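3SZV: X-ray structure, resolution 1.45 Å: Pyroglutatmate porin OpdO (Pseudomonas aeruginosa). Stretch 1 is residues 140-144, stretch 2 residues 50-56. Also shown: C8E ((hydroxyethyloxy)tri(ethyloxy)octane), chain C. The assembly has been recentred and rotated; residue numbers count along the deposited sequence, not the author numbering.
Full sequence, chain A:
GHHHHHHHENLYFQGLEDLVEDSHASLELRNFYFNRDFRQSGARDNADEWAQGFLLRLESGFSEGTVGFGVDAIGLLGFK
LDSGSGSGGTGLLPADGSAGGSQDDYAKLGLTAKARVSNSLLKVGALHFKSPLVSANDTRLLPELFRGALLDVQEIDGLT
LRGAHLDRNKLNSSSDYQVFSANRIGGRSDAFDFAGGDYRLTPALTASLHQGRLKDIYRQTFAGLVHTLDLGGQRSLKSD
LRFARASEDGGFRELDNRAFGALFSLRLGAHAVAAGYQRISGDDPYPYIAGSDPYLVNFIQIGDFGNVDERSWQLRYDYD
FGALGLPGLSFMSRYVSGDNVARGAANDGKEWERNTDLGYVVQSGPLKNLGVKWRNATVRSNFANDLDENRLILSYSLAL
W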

ATOM      1  N   ARG A 140       8.274  -5.546  -2.015  1.00 20.44           N
ATOM      2  CA  ARG A 140       9.461  -6.146  -2.614  1.00 22.27           C
ATOM      3  C   ARG A 140      10.726  -5.647  -1.917  1.00 22.55           C
ATOM      4  O   ARG A 140      10.734  -5.431  -0.703  1.00 24.90           O
ATOM      5  CB  ARG A 140       9.508  -5.855  -4.114  1.00 23.62           C
ATOM      6  CG  ARG A 140       8.418  -6.566  -4.911  1.00 36.70           C
ATOM      7  CD  ARG A 140       8.697  -6.474  -6.404  1.00 45.63           C
ATOM      8  N   LEU A 141      11.797  -5.461  -2.676  1.00 19.77           N
ATOM      9  CA  LEU A 141      13.059  -5.047  -2.079  1.00 17.42           C
ATOM     10  C   LEU A 141      13.074  -3.564  -1.700  1.00 17.83           C
ATOM     11  O   LEU A 141      13.514  -3.197  -0.602  1.00 19.28           O
ATOM     12  CB  LEU A 141      14.215  -5.333  -3.035  1.00 19.17           C
ATOM     13  CG  LEU A 141      15.602  -5.064  -2.436  1.00 19.17           C
ATOM     14  CD1 LEU A 141      15.979  -6.127  -1.410  1.00 21.33           C
ATOM     15  CD2 LEU A 141      16.663  -4.960  -3.521  1.00 20.04           C
ATOM     16  N   LEU A 142      12.645  -2.726  -2.635  1.00 16.84           N
ATOM     17  CA  LEU A 142      12.679  -1.277  -2.467  1.00 16.93           C
ATOM     18  C   LEU A 142      11.312  -0.707  -2.806  1.00 16.87           C
ATOM     19  O   LEU A 142      10.593  -1.255  -3.642  1.00 18.35           O
ATOM     20  CB  LEU A 142      13.762  -0.659  -3.362  1.00 16.96           C
ATOM     21  CG  LEU A 142      15.184  -1.157  -3.103  1.00 18.93           C
ATOM     22  CD1 LEU A 142      16.135  -0.701  -4.201  1.00 21.33           C
ATOM     23  CD2 LEU A 142      15.693  -0.696  -1.733  1.00 19.56           C
ATOM     24  N   PRO A 143      10.922   0.384  -2.146  1.00 14.96           N
ATOM     25  CA  PRO A 143       9.550   0.878  -2.311  1.00 15.38           C
ATOM     26  C   PRO A 143       9.258   1.503  -3.678  1.00 16.82           C
ATOM     27  O   PRO A 143      10.152   2.074  -4.329  1.00 16.56           O
ATOM     28  CB  PRO A 143       9.429   1.955  -1.220  1.00 16.31           C
ATOM     29  CG  PRO A 143      10.869   2.362  -0.932  1.00 16.80           C
ATOM     30  CD  PRO A 143      11.669   1.113  -1.107  1.00 17.07           C
ATOM     31  N   GLU A 144       8.004   1.403  -4.104  1.00 15.29           N
ATOM     32  CA  GLU A 144       7.492   2.260  -5.164  1.00 14.96           C
ATOM     33  C   GLU A 144       7.478   3.721  -4.671  1.00 15.42           C
ATOM     34  O   GLU A 144       7.197   3.986  -3.499  1.00 15.80           O
ATOM     35  CB  GLU A 144       6.074   1.814  -5.539  1.00 15.61           C
ATOM     36  CG  GLU A 144       5.429   2.620  -6.666  1.00 15.58           C
ATOM     37  CD  GLU A 144       4.001   2.197  -6.956  1.00 16.23           C
ATOM     38  OE1 GLU A 144       3.351   1.635  -6.064  1.00 14.90           O
ATOM     39  OE2 GLU A 144       3.529   2.418  -8.095  1.00 15.62           O
TER
HETATM   40  C1  C8E C 386      22.794   9.777 -11.953  1.00 38.52           C
HETATM   41  C2  C8E C 386      22.874   9.529 -10.452  1.00 30.34           C
HETATM   42  C3  C8E C 386      22.336  10.723  -9.677  1.00 28.52           C
HETATM   43  C4  C8E C 386      22.799  10.683  -8.224  1.00 24.43           C
HETATM   44  C5  C8E C 386      22.315   9.414  -7.540  1.00 20.86           C
HETATM   45  C6  C8E C 386      22.759   9.310  -6.082  1.00 22.24           C
HETATM   46  C7  C8E C 386      22.254   8.012  -5.456  1.00 22.77           C
HETATM   47  C8  C8E C 386      22.399   7.981  -3.933  1.00 24.07           C
HETATM   48  O9  C8E C 386      22.033   6.703  -3.426  1.00 26.35           O
HETATM   49  C10 C8E C 386      22.209   6.604  -2.023  1.00 23.66           C
HETATM   50  C11 C8E C 386      21.835   5.208  -1.514  1.00 25.15           C
HETATM   51  O12 C8E C 386      21.992   5.129  -0.110  1.00 29.70           O
HETATM   52  C13 C8E C 386      21.368   3.996   0.467  1.00 27.82           C
HETATM   53  C16 C8E C 386      24.230   2.026   2.559  1.00 51.69           C
HETATM   54  C17 C8E C 386      25.549   2.192   1.816  1.00 51.24           C
HETATM   55  O18 C8E C 386      26.310   1.007   1.898  1.00 52.25           O
HETATM   56  C19 C8E C 386      25.919   0.055   0.936  1.00 53.43           C
HETATM   57  C20 C8E C 386      26.774   0.233  -0.313  1.00 54.81           C
HETATM   58  O21 C8E C 386      27.474  -0.958  -0.592  1.00 55.55           O
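Stretch 2, residues 50-56: WAQGFLL

Stretch 2 is strand throughout, part of a longer one that runs on at both ends, and it lies against an irregular loop segment. The backbones come closest at Gly-53, whose CA is 6.2 Å from the CA of Leu-141. The alternation of a strand sets the pattern: Ala-51 and Leu-55 point their CA-to-CB bonds toward the loop, while Gln-52 and Phe-54 point theirs away, Phe-54 with one ring face covered by the detergent C8E.

Leu-141, with the most covered surface, is the knob of this packing. Its side chain, in a t, p conformation, reaches the strand at Gly-53, CD1 lying 3.6 Å from the backbone N of that residue, and its CD2 rests 3.8 Å from CB of Ala-51. The glycine makes the room: an ideal CB there would fall 3.0 Å from CG of Leu-141, a clash, and 3.3 Å from CD2 of Leu-142.

Leu-55 is the counterpart on the strand. Its CG meets CD2 of Leu-142 at 3.9 Å, and its CD2 meets CD of Pro-143 at 3.5 Å. Order therefore rises together in both segments, from Leu-141 on Ala-51 to Pro-143 on Leu-55. No hydrogen bond crosses; small residues, Ala-51 and Gly-53, lie under Leu-141, while Leu-55 packs its own side chain against Leu-142 and Pro-143.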

ATOM      1  N   TRP A  50      17.433 -13.220  -5.809  1.00 27.88           N
ATOM      2  CA  TRP A  50      17.966 -12.911  -4.492  1.00 23.48           C
ATOM      3  C   TRP A  50      18.595 -11.534  -4.588  1.00 21.67           C
ATOM      4  O   TRP A  50      19.350 -11.265  -5.525  1.00 23.54           O
ATOM      5  CB  TRP A  50      19.031 -13.937  -4.108  1.00 24.79           C
ATOM      6  CG  TRP A  50      19.481 -13.865  -2.684  1.00 26.04           C
ATOM      7  CD1 TRP A  50      18.816 -13.292  -1.640  1.00 27.23           C
ATOM      8  CD2 TRP A  50      20.699 -14.394  -2.145  1.00 28.77           C
ATOM      9  NE1 TRP A  50      19.549 -13.431  -0.482  1.00 28.70           N
ATOM     10  CE2 TRP A  50      20.705 -14.101  -0.766  1.00 34.92           C
ATOM     11  CE3 TRP A  50      21.781 -15.085  -2.696  1.00 33.80           C
ATOM     12  CZ2 TRP A  50      21.756 -14.478   0.070  1.00 34.50           C
ATOM     13  CZ3 TRP A  50      22.822 -15.458  -1.862  1.00 44.18           C
ATOM     14  CH2 TRP A  50      22.801 -15.151  -0.495  1.00 45.64           C
ATOM     15  N   ALA A  51      18.292 -10.655  -3.640  1.00 20.15           N
ATOM     16  CA  ALA A  51      18.816  -9.301  -3.710  1.00 19.60           C
ATOM     17  C   ALA A  51      19.002  -8.669  -2.338  1.00 18.53           C
ATOM     18  O   ALA A  51      18.354  -9.052  -1.367  1.00 19.41           O
ATOM     19  CB  ALA A  51      17.920  -8.426  -4.591  1.00 20.84           C
ATOM     20  N   GLN A  52      19.903  -7.698  -2.276  1.00 18.49           N
ATOM     21  CA  GLN A  52      20.172  -6.949  -1.054  1.00 17.61           C
ATOM     22  C   GLN A  52      19.847  -5.476  -1.265  1.00 17.64           C
ATOM     23  O   GLN A  52      20.227  -4.881  -2.283  1.00 18.24           O
ATOM     24  CB  GLN A  52      21.644  -7.087  -0.654  1.00 22.07           C
ATOM     25  CG  GLN A  52      22.031  -6.242   0.551  1.00 21.14           C
ATOM     26  CD  GLN A  52      21.354  -6.707   1.831  1.00 23.38           C
ATOM     27  OE1 GLN A  52      21.250  -7.908   2.093  1.00 24.47           O
ATOM     28  NE2 GLN A  52      20.889  -5.758   2.632  1.00 22.87           N
ATOM     29  N   GLY A  53      19.164  -4.882  -0.294  1.00 16.01           N
ATOM     30  CA  GLY A  53      18.775  -3.491  -0.395  1.00 17.49           C
ATOM     31  C   GLY A  53      19.160  -2.667   0.816  1.00 18.06           C
ATOM     32  O   GLY A  53      19.312  -3.189   1.923  1.00 17.82           O
ATOM     33  N   PHE A  54      19.316  -1.369   0.592  1.00 16.62           N
ATOM     34  CA  PHE A  54      19.606  -0.411   1.651  1.00 17.68           C
ATOM     35  C   PHE A  54      18.656   0.750   1.469  1.00 19.71           C
ATOM     36  O   PHE A  54      18.454   1.223   0.351  1.00 18.21           O
ATOM     37  CB  PHE A  54      21.045   0.105   1.550  1.00 17.56           C
ATOM     38  CG  PHE A  54      22.086  -0.977   1.638  1.00 22.59           C
ATOM     39  CD1 PHE A  54      22.709  -1.261   2.842  1.00 25.62           C
ATOM     40  CD2 PHE A  54      22.426  -1.715   0.519  1.00 20.08           C
ATOM     41  CE1 PHE A  54      23.664  -2.262   2.926  1.00 29.40           C
ATOM     42  CE2 PHE A  54      23.383  -2.720   0.595  1.00 25.12           C
ATOM     43  CZ  PHE A  54      24.000  -2.991   1.800  1.00 25.90           C
ATOM     44  N   LEU A  55      18.072   1.204   2.570  1.00 17.79           N
ATOM     45  CA  LEU A  55      17.137   2.316   2.537  1.00 17.70           C
ATOM     46  C   LEU A  55      17.541   3.328   3.597  1.00 18.05           C
ATOM     47  O   LEU A  55      17.468   3.043   4.792  1.00 20.59           O
ATOM     48  CB  LEU A  55      15.718   1.827   2.799  1.00 19.19           C
ATOM     49  CG  LEU A  55      15.193   0.749   1.842  1.00 22.11           C
ATOM     50  CD1 LEU A  55      15.592  -0.669   2.264  1.00 22.63           C
ATOM     51  CD2 LEU A  55      13.681   0.867   1.773  1.00 25.75           C
ATOM     52  N   LEU A  56      17.980   4.502   3.156  1.00 17.74           N
ATOM     53  CA  LEU A  56      18.363   5.572   4.070  1.00 18.17           C
ATOM     54  C   LEU A  56      17.254   6.615   4.063  1.00 22.35           C
ATOM     55  O   LEU A  56      16.922   7.164   3.015  1.00 23.27           O
ATOM     56  CB  LEU A  56      19.674   6.201   3.610  1.00 19.86           C
ATOM     57  CG  LEU A  56      20.183   7.361   4.461  1.00 24.98           C
ATOM     58  CD1 LEU A  56      20.687   6.856   5.811  1.00 27.88           C
ATOM     59  CD2 LEU A  56      21.293   8.104   3.730  1.00 37.25           C
TER